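Local coordinates for protein lovastatin nonaketide synthase mokA (Monascus pilosus, PDB 6AD3) that carries out the iterative nine-step assembly of the lovastatin (monacolin K) nonaketide as a type I polyketide synthase, represented here by its condensation domain, at residues Arg294-Leu308 with Asp479-Val493. The protein carries 1 engineered substitution. Residues are numbered along the deposited sequence; the frame is centred on the assembly and turned at random.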
ATOM      1  N   ARG A 294      15.106  15.897  12.530  1.00 29.77           N
ATOM      2  CA  ARG A 294      14.833  14.685  11.803  1.00 29.16           C
ATOM      3  C   ARG A 294      16.137  14.093  11.267  1.00 28.92           C
ATOM      4  O   ARG A 294      16.929  14.802  10.669  1.00 30.40           O
ATOM      5  CB  ARG A 294      13.854  14.989  10.642  1.00 31.46           C
ATOM      6  CG  ARG A 294      12.549  15.642  11.106  1.00 34.51           C
ATOM      7  CD  ARG A 294      11.645  16.032   9.928  1.00 36.47           C
ATOM      8  NE  ARG A 294      11.282  14.884   9.114  1.00 27.01           N
ATOM      9  CZ  ARG A 294      10.116  14.266   9.171  1.00 24.86           C
ATOM     10  NH1 ARG A 294       9.192  14.657  10.004  1.00 25.35           N
ATOM     11  NH2 ARG A 294       9.899  13.210   8.430  1.00 23.70           N
ATOM     12  N   GLN A 295      16.411  12.841  11.616  1.00 27.84           N
ATOM     13  CA  GLN A 295      17.700  12.215  11.332  1.00 31.11           C
ATOM     14  C   GLN A 295      17.620  11.345  10.063  1.00 30.35           C
ATOM     15  O   GLN A 295      17.013  10.292  10.115  1.00 28.58           O
ATOM     16  CB  GLN A 295      18.097  11.325  12.533  1.00 34.47           C
ATOM     17  CG  GLN A 295      19.552  11.400  12.931  1.00 51.34           C
ATOM     18  CD  GLN A 295      19.986  12.804  13.287  1.00 55.89           C
ATOM     19  OE1 GLN A 295      19.264  13.542  13.965  1.00 62.64           O
ATOM     20  NE2 GLN A 295      21.138  13.208  12.772  1.00 62.72           N
ATOM     21  N   PRO A 296      18.339  11.729   8.973  1.00 26.72           N
ATOM     22  CA  PRO A 296      18.245  11.008   7.697  1.00 29.45           C
ATOM     23  C   PRO A 296      18.490   9.518   7.869  1.00 28.72           C
ATOM     24  O   PRO A 296      19.385   9.111   8.604  1.00 27.97           O
ATOM     25  CB  PRO A 296      19.317  11.672   6.840  1.00 33.95           C
ATOM     26  CG  PRO A 296      19.382  13.070   7.373  1.00 31.61           C
ATOM     27  CD  PRO A 296      19.205  12.915   8.855  1.00 31.22           C
ATOM     28  N   ASN A 297      17.533   8.725   7.411  1.00 24.85           N
ATOM     29  CA  ASN A 297      17.552   7.284   7.631  1.00 25.17           C
ATOM     30  C   ASN A 297      17.004   6.486   6.430  1.00 20.81           C
ATOM     31  O   ASN A 297      16.604   5.355   6.599  1.00 18.90           O
ATOM     32  CB  ASN A 297      16.693   6.929   8.864  1.00 31.72           C
ATOM     33  CG  ASN A 297      17.512   6.732  10.132  1.00 53.60           C
ATOM     34  OD1 ASN A 297      17.833   7.695  10.844  1.00 58.93           O
ATOM     35  ND2 ASN A 297      17.754   5.471  10.483  1.00 53.29           N
ATOM     36  N   SER A 298      17.031   7.062   5.228  1.00 21.24           N
ATOM     37  CA  SER A 298      16.514   6.380   4.037  1.00 20.42           C
ATOM     38  C   SER A 298      15.111   5.792   4.313  1.00 17.57           C
ATOM     39  O   SER A 298      14.748   4.769   3.749  1.00 17.98           O
ATOM     40  CB  SER A 298      17.490   5.313   3.552  1.00 23.70           C
ATOM     41  OG  SER A 298      18.681   5.948   3.107  1.00 23.22           O
ATOM     42  N   TRP A 299      14.300   6.577   5.028  1.00 18.10           N
ATOM     43  CA  TRP A 299      12.880   6.270   5.272  1.00 17.08           C
ATOM     44  C   TRP A 299      12.724   4.935   5.981  1.00 16.74           C
ATOM     45  O   TRP A 299      11.620   4.374   6.009  1.00 16.78           O
ATOM     46  CB  TRP A 299      12.103   6.232   3.963  1.00 15.57           C
ATOM     47  CG  TRP A 299      12.028   7.491   3.246  1.00 15.62           C
ATOM     48  CD1 TRP A 299      12.366   8.736   3.705  1.00 22.56           C
ATOM     49  CD2 TRP A 299      11.552   7.667   1.924  1.00 15.61           C
ATOM     50  NE1 TRP A 299      12.257   9.652   2.689  1.00 18.09           N
ATOM     51  CE2 TRP A 299      11.769   9.001   1.576  1.00 18.35           C
ATOM     52  CE3 TRP A 299      10.997   6.792   0.967  1.00 15.46           C
ATOM     53  CZ2 TRP A 299      11.407   9.507   0.339  1.00 18.64           C
ATOM     54  CZ3 TRP A 299      10.659   7.284  -0.256  1.00 16.18           C
ATOM     55  CH2 TRP A 299      10.885   8.630  -0.575  1.00 15.93           C
ATOM     56  N   LYS A 300      13.715   4.560   6.784  1.00 15.26           N
ATOM     57  CA  LYS A 300      13.558   3.397   7.626  1.00 17.88           C
ATOM     58  C   LYS A 300      12.432   3.604   8.625  1.00 15.73           C
ATOM     59  O   LYS A 300      12.281   4.709   9.163  1.00 16.71           O
ATOM     60  CB  LYS A 300      14.864   3.086   8.387  1.00 19.50           C
ATOM     61  CG  LYS A 300      14.725   1.873   9.290  1.00 25.15           C
ATOM     62  CD  LYS A 300      16.050   1.469   9.891  1.00 37.64           C
ATOM     63  CE  LYS A 300      16.430   2.369  11.055  1.00 47.65           C
ATOM     64  NZ  LYS A 300      16.516   1.623  12.345  1.00 61.51           N
ATOM     65  N   GLN A 301      11.603   2.569   8.819  1.00 14.72           N
ATOM     66  CA  GLN A 301      10.435   2.648   9.704  1.00 16.47           C
ATOM     67  C   GLN A 301      10.504   1.641  10.835  1.00 18.86           C
ATOM     68  O   GLN A 301      11.095   0.552  10.686  1.00 18.48           O
ATOM     69  CB  GLN A 301       9.105   2.444   8.924  1.00 14.99           C
ATOM     70  CG  GLN A 301       8.823   3.553   7.911  1.00 14.99           C
ATOM     71  CD  GLN A 301       7.789   3.180   6.845  1.00 14.37           C
ATOM     72  OE1 GLN A 301       6.673   3.785   6.772  1.00 17.40           O
ATOM     73  NE2 GLN A 301       8.064   2.114   6.134  1.00 13.40           N
ATOM     74  N   HIS A 302      10.084   2.081  12.014  1.00 17.05           N
ATOM     75  CA  HIS A 302       9.794   1.163  13.117  1.00 18.28           C
ATOM     76  C   HIS A 302       8.328   0.781  13.042  1.00 17.05           C
ATOM     77  O   HIS A 302       7.511   1.598  12.651  1.00 16.34           O
ATOM     78  CB  HIS A 302      10.062   1.819  14.456  1.00 19.06           C
ATOM     79  CG  HIS A 302      11.446   2.378  14.598  1.00 18.09           C
ATOM     80  ND1 HIS A 302      12.575   1.609  14.420  1.00 20.76           N
ATOM     81  CD2 HIS A 302      11.873   3.576  15.055  1.00 23.24           C
ATOM     82  CE1 HIS A 302      13.642   2.328  14.708  1.00 20.75           C
ATOM     83  NE2 HIS A 302      13.244   3.533  15.083  1.00 22.14           N
ATOM     84  N   GLU A 303       8.003  -0.448  13.414  1.00 17.08           N
ATOM     85  CA  GLU A 303       6.588  -0.861  13.375  1.00 16.73           C
ATOM     86  C   GLU A 303       6.143  -1.719  14.498  1.00 16.57           C
ATOM     87  O   GLU A 303       6.968  -2.333  15.224  1.00 17.73           O
ATOM     88  CB  GLU A 303       6.254  -1.544  12.046  1.00 17.98           C
ATOM     89  CG  GLU A 303       6.698  -2.948  11.914  1.00 18.91           C
ATOM     90  CD  GLU A 303       6.257  -3.593  10.552  1.00 23.14           C
ATOM     91  OE1 GLU A 303       5.828  -4.764  10.556  1.00 20.36           O
ATOM     92  OE2 GLU A 303       6.269  -2.898   9.504  1.00 17.92           O
ATOM     93  N   ALA A 304       4.830  -1.763  14.668  1.00 15.44           N
ATOM     94  CA  ALA A 304       4.208  -2.665  15.625  1.00 17.68           C
ATOM     95  C   ALA A 304       2.885  -3.142  15.043  1.00 17.49           C
ATOM     96  O   ALA A 304       2.232  -2.434  14.262  1.00 17.35           O
ATOM     97  CB  ALA A 304       4.004  -1.954  16.961  1.00 17.77           C
ATOM     98  N   ILE A 305       2.513  -4.359  15.393  1.00 15.54           N
ATOM     99  CA  ILE A 305       1.333  -4.999  14.831  1.00 16.82           C
ATOM    100  C   ILE A 305       0.488  -5.579  15.948  1.00 18.99           C
ATOM    101  O   ILE A 305       1.033  -6.145  16.902  1.00 17.38           O
ATOM    102  CB  ILE A 305       1.733  -6.186  13.915  1.00 16.89           C
ATOM    103  CG1 ILE A 305       2.420  -5.690  12.662  1.00 17.01           C
ATOM    104  CG2 ILE A 305       0.529  -6.970  13.482  1.00 19.58           C
ATOM    105  CD1 ILE A 305       3.025  -6.798  11.828  1.00 21.58           C
ATOM    106  N   ALA A 306      -0.825  -5.419  15.840  1.00 15.49           N
ATOM    107  CA  ALA A 306      -1.772  -6.061  16.805  1.00 19.17           C
ATOM    108  C   ALA A 306      -3.083  -6.449  16.162  1.00 18.66           C
ATOM    109  O   ALA A 306      -3.533  -5.830  15.217  1.00 18.14           O
ATOM    110  CB  ALA A 306      -2.038  -5.150  17.969  1.00 21.41           C
ATOM    111  N   ARG A 307      -3.701  -7.494  16.705  1.00 19.21           N
ATOM    112  CA  ARG A 307      -5.070  -7.851  16.393  1.00 22.39           C
ATOM    113  C   ARG A 307      -6.007  -7.109  17.283  1.00 21.77           C
ATOM    114  O   ARG A 307      -5.817  -7.069  18.511  1.00 22.40           O
ATOM    115  CB  ARG A 307      -5.297  -9.321  16.710  1.00 27.69           C
ATOM    116  CG  ARG A 307      -4.706 -10.217  15.740  1.00 34.71           C
ATOM    117  CD  ARG A 307      -5.686 -10.599  14.671  1.00 35.14           C
ATOM    118  NE  ARG A 307      -4.950 -11.490  13.827  1.00 28.01           N
ATOM    119  CZ  ARG A 307      -5.041 -11.563  12.524  1.00 29.34           C
ATOM    120  NH1 ARG A 307      -6.073 -11.055  11.889  1.00 27.34           N
ATOM    121  NH2 ARG A 307      -4.211 -12.360  11.891  1.00 32.10           N
ATOM    122  N   LEU A 308      -7.102  -6.659  16.705  1.00 17.27           N
ATOM    123  CA  LEU A 308      -8.113  -5.945  17.457  1.00 17.65           C
ATOM    124  C   LEU A 308      -9.045  -6.969  18.095  1.00 18.27           C
ATOM    125  O   LEU A 308      -9.376  -7.977  17.471  1.00 21.22           O
ATOM    126  CB  LEU A 308      -8.899  -5.029  16.536  1.00 16.55           C
ATOM    127  CG  LEU A 308      -9.908  -4.116  17.186  1.00 18.32           C
ATOM    128  CD1 LEU A 308      -9.251  -3.079  18.092  1.00 19.50           C
ATOM    129  CD2 LEU A 308     -10.762  -3.440  16.115  1.00 20.33           C
ATOM    130  N   ASP A 479     -10.201 -11.413  12.842  1.00 22.06           N
ATOM    131  CA  ASP A 479     -10.310 -10.096  13.518  1.00 22.61           C
ATOM    132  C   ASP A 479      -9.390  -9.072  12.805  1.00 19.25           C
ATOM    133  O   ASP A 479      -8.409  -9.430  12.168  1.00 18.31           O
ATOM    134  CB  ASP A 479      -9.920 -10.215  14.998  1.00 22.82           C
ATOM    135  CG  ASP A 479     -10.830 -11.174  15.770  1.00 28.11           C
ATOM    136  OD1 ASP A 479     -12.029 -11.249  15.438  1.00 29.18           O
ATOM    137  OD2 ASP A 479     -10.329 -11.833  16.687  1.00 28.32           O
ATOM    138  N   PRO A 480      -9.706  -7.799  12.910  1.00 16.44           N
ATOM    139  CA  PRO A 480      -8.905  -6.839  12.190  1.00 15.98           C
ATOM    140  C   PRO A 480      -7.423  -6.857  12.638  1.00 15.95           C
ATOM    141  O   PRO A 480      -7.131  -7.004  13.823  1.00 17.02           O
ATOM    142  CB  PRO A 480      -9.577  -5.506  12.541  1.00 17.15           C
ATOM    143  CG  PRO A 480     -10.979  -5.884  12.934  1.00 15.46           C
ATOM    144  CD  PRO A 480     -10.819  -7.177  13.639  1.00 15.44           C
ATOM    145  N   LEU A 481      -6.517  -6.718  11.689  1.00 15.26           N
ATOM    146  CA  LEU A 481      -5.103  -6.692  11.960  1.00 17.01           C
ATOM    147  C   LEU A 481      -4.548  -5.296  11.681  1.00 15.45           C
ATOM    148  O   LEU A 481      -4.682  -4.793  10.579  1.00 18.87           O
ATOM    149  CB  LEU A 481      -4.367  -7.725  11.078  1.00 17.56           C
ATOM    150  CG  LEU A 481      -2.875  -7.929  11.412  1.00 20.70           C
ATOM    151  CD1 LEU A 481      -2.730  -8.541  12.799  1.00 21.75           C
ATOM    152  CD2 LEU A 481      -2.168  -8.779  10.341  1.00 25.53           C
ATOM    153  N   LEU A 482      -3.929  -4.691  12.691  1.00 14.28           N
ATOM    154  CA  LEU A 482      -3.484  -3.317  12.608  1.00 16.75           C
ATOM    155  C   LEU A 482      -1.968  -3.286  12.600  1.00 14.66           C
ATOM    156  O   LEU A 482      -1.331  -3.810  13.527  1.00 16.00           O
ATOM    157  CB  LEU A 482      -4.003  -2.519  13.818  1.00 17.54           C
ATOM    158  CG  LEU A 482      -5.509  -2.238  13.985  1.00 21.07           C
ATOM    159  CD1 LEU A 482      -6.390  -3.406  13.729  1.00 26.64           C
ATOM    160  CD2 LEU A 482      -5.763  -1.662  15.353  1.00 23.39           C
ATOM    161  N   THR A 483      -1.390  -2.525  11.662  1.00 13.20           N
ATOM    162  CA  THR A 483       0.041  -2.308  11.590  1.00 13.78           C
ATOM    163  C   THR A 483       0.274  -0.800  11.609  1.00 14.71           C
ATOM    164  O   THR A 483      -0.281  -0.071  10.764  1.00 14.86           O
ATOM    165  CB  THR A 483       0.651  -2.864  10.282  1.00 16.94           C
ATOM    166  OG1 THR A 483       0.345  -4.255  10.183  1.00 13.64           O
ATOM    167  CG2 THR A 483       2.153  -2.676  10.237  1.00 17.38           C
ATOM    168  N   VAL A 484       1.092  -0.339  12.561  1.00 13.72           N
ATOM    169  CA  VAL A 484       1.522   1.065  12.617  1.00 13.60           C
ATOM    170  C   VAL A 484       3.035   1.165  12.338  1.00 13.32           C
ATOM    171  O   VAL A 484       3.869   0.418  12.946  1.00 15.69           O
ATOM    172  CB  VAL A 484       1.232   1.674  14.013  1.00 14.97           C
ATOM    173  CG1 VAL A 484       1.870   3.040  14.133  1.00 15.51           C
ATOM    174  CG2 VAL A 484      -0.266   1.765  14.218  1.00 15.37           C
ATOM    175  N   LYS A 485       3.376   2.048  11.408  1.00 13.67           N
ATOM    176  CA  LYS A 485       4.756   2.318  11.012  1.00 13.77           C
ATOM    177  C   LYS A 485       5.051   3.777  11.275  1.00 14.20           C
ATOM    178  O   LYS A 485       4.284   4.644  10.859  1.00 14.62           O
ATOM    179  CB  LYS A 485       4.962   2.029   9.522  1.00 14.76           C
ATOM    180  CG  LYS A 485       4.618   0.583   9.099  1.00 14.39           C
ATOM    181  CD  LYS A 485       4.769   0.386   7.579  1.00 14.74           C
ATOM    182  CE  LYS A 485       4.603  -1.073   7.151  1.00 14.51           C
ATOM    183  NZ  LYS A 485       4.538  -1.203   5.663  1.00 13.71           N
ATOM    184  N   LEU A 486       6.181   4.035  11.930  1.00 13.17           N
ATOM    185  CA  LEU A 486       6.669   5.398  12.200  1.00 14.90           C
ATOM    186  C   LEU A 486       8.086   5.582  11.646  1.00 13.80           C
ATOM    187  O   LEU A 486       8.896   4.635  11.630  1.00 15.40           O
ATOM    188  CB  LEU A 486       6.660   5.672  13.698  1.00 14.62           C
ATOM    189  CG  LEU A 486       5.350   5.447  14.427  1.00 15.60           C
ATOM    190  CD1 LEU A 486       5.537   5.690  15.930  1.00 18.58           C
ATOM    191  CD2 LEU A 486       4.280   6.402  13.861  1.00 18.60           C
ATOM    192  N   GLN A 487       8.369   6.772  11.117  1.00 14.79           N
ATOM    193  CA  GLN A 487       9.698   7.053  10.594  1.00 15.46           C
ATOM    194  C   GLN A 487      10.718   7.024  11.749  1.00 16.66           C
ATOM    195  O   GLN A 487      10.545   7.741  12.745  1.00 16.24           O
ATOM    196  CB  GLN A 487       9.739   8.439   9.938  1.00 17.27           C
ATOM    197  CG  GLN A 487       8.987   8.559   8.640  1.00 15.65           C
ATOM    198  CD  GLN A 487       9.619   7.771   7.493  1.00 16.56           C
ATOM    199  OE1 GLN A 487       8.905   7.112   6.700  1.00 19.14           O
ATOM    200  NE2 GLN A 487      10.940   7.840   7.385  1.00 15.20           N
ATOM    201  N   SER A 488      11.792   6.258  11.579  1.00 17.21           N
ATOM    202  CA  SER A 488      12.894   6.202  12.574  1.00 17.86           C
ATOM    203  C   SER A 488      13.610   7.558  12.637  1.00 19.64           C
ATOM    204  O   SER A 488      14.225   7.892  13.642  1.00 21.20           O
ATOM    205  CB  SER A 488      13.876   5.078  12.202  1.00 19.88           C
ATOM    206  OG  SER A 488      14.546   5.393  10.994  1.00 20.37           O
ATOM    207  N   SER A 489      13.437   8.382  11.615  1.00 19.13           N
ATOM    208  CA  SER A 489      14.064   9.711  11.591  1.00 20.50           C
ATOM    209  C   SER A 489      13.477  10.631  12.634  1.00 21.50           C
ATOM    210  O   SER A 489      14.090  11.617  13.014  1.00 21.03           O
ATOM    211  CB  SER A 489      13.929  10.334  10.193  1.00 22.14           C
ATOM    212  OG  SER A 489      12.572  10.523   9.846  1.00 19.97           O
ATOM    213  N   VAL A 490      12.289  10.295  13.106  1.00 18.60           N
ATOM    214  CA  VAL A 490      11.545  11.146  14.022  1.00 21.05           C
ATOM    215  C   VAL A 490      11.255  10.412  15.328  1.00 22.70           C
ATOM    216  O   VAL A 490      11.086  11.059  16.361  1.00 22.41           O
ATOM    217  CB  VAL A 490      10.180  11.556  13.407  1.00 21.71           C
ATOM    218  CG1 VAL A 490       9.401  12.434  14.373  1.00 26.66           C
ATOM    219  CG2 VAL A 490      10.397  12.289  12.101  1.00 25.29           C
ATOM    220  N   TYR A 491      10.974   9.100  15.219  1.00 19.61           N
ATOM    221  CA  TYR A 491      10.383   8.324  16.317  1.00 19.47           C
ATOM    222  C   TYR A 491      11.273   7.208  16.776  1.00 20.50           C
ATOM    223  O   TYR A 491      12.185   6.768  16.050  1.00 22.07           O
ATOM    224  CB  TYR A 491       8.994   7.753  15.918  1.00 19.18           C
ATOM    225  CG  TYR A 491       7.968   8.835  15.671  1.00 17.11           C
ATOM    226  CD1 TYR A 491       7.460   9.563  16.722  1.00 18.38           C
ATOM    227  CD2 TYR A 491       7.657   9.247  14.392  1.00 18.88           C
ATOM    228  CE1 TYR A 491       6.546  10.556  16.528  1.00 21.78           C
ATOM    229  CE2 TYR A 491       6.738  10.259  14.177  1.00 19.47           C
ATOM    230  CZ  TYR A 491       6.230  10.945  15.257  1.00 21.82           C
ATOM    231  OH  TYR A 491       5.327  11.964  15.077  1.00 22.58           O
ATOM    232  N   GLU A 492      11.011   6.748  17.999  1.00 22.84           N
ATOM    233  CA  GLU A 492      11.809   5.701  18.625  1.00 26.12           C
ATOM    234  C   GLU A 492      11.193   4.325  18.410  1.00 24.85           C
ATOM    235  O   GLU A 492       9.992   4.193  18.156  1.00 19.26           O
ATOM    236  CB  GLU A 492      11.928   5.955  20.153  1.00 31.15           C
ATOM    237  CG  GLU A 492      12.470   7.318  20.522  1.00 36.54           C
ATOM    238  CD  GLU A 492      13.622   7.732  19.627  1.00 44.51           C
ATOM    239  OE1 GLU A 492      13.572   8.839  19.045  1.00 60.22           O
ATOM    240  OE2 GLU A 492      14.506   6.891  19.391  1.00 41.87           O
ATOM    241  N   VAL A 493      11.977   3.310  18.753  1.00 22.31           N
ATOM    242  CA  VAL A 493      11.607   1.920  18.510  1.00 21.66           C
ATOM    243  C   VAL A 493      10.312   1.521  19.257  1.00 20.59           C
ATOM    244  O   VAL A 493       9.501   0.729  18.740  1.00 19.87           O
ATOM    245  CB  VAL A 493      12.766   0.999  18.932  1.00 24.31           C
ATOM    246  CG1 VAL A 493      12.309  -0.433  19.061  1.00 26.48           C
ATOM    247  CG2 VAL A 493      13.910   1.114  17.921  1.00 29.51           C
TER
HETATM  248  O   HOH W   1      13.166   7.368   8.801  1.00 20.07           O
HETATM  249  O   HOH W   2       6.429   0.726   4.520  1.00 14.85           O
HETATM  250  O   HOH W   3      14.933   5.635  15.778  1.00 26.08           O
HETATM  251  O   HOH W   4       9.465  -1.119  16.589  1.00 23.05           O
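Gln-301 to Arg-307 pairs antiparallel with Leu-481 to Gln-487, forming an edge strand of the six-stranded mixed sheet in the C-terminal lobe of the two-lobed, chloramphenicol acetyltransferase-like condensation domain. Backbone hydrogen bonds join His-302 with Leu-486, Ala-304 with Val-484 and Ala-306 with Leu-482 in both directions; Leu-308 N to Pro-480 O continues the pairing. Past the end of the paired strands, Lys-300 O accepts from Ser-488 N at 2.9 Å and Ser-488 OG at 3.0 Å, both from the same face of its carbonyl plane, the hydroxyl standing well above that plane. A water also donates to this oxygen and accepts from Ser-489 N, while Gln-295 N donates to a lone pair of Ser-489 O, in the carbonyl plane.

The His-302 imidazole is sandwiched by CH-pi contacts: Ser-488 CB and Val-493 CG2 lie over opposite faces, each 3.8 Å from the ring centroid. Near the ring plane, a water bonded to NE2 donates to Tyr-491 O. His-302 and Ala-304 face helix 495-512 through Pro-496. On the other side of the sheet, Glu-303 and Lys-485 run alongside each other, but Lys-485 NZ makes its salt bridge with Glu-471 and shares a water with Gln-301 NE2.

Ile-305 CG2 meets Leu-481 CD1. That methyl also lies over the centre of the Arg-307 guanidinium; a bend at chi2 (-93°) turns this group back across Leu-481, and NH1 donates in the guanidinium plane to Asp-479 O at 2.9 Å.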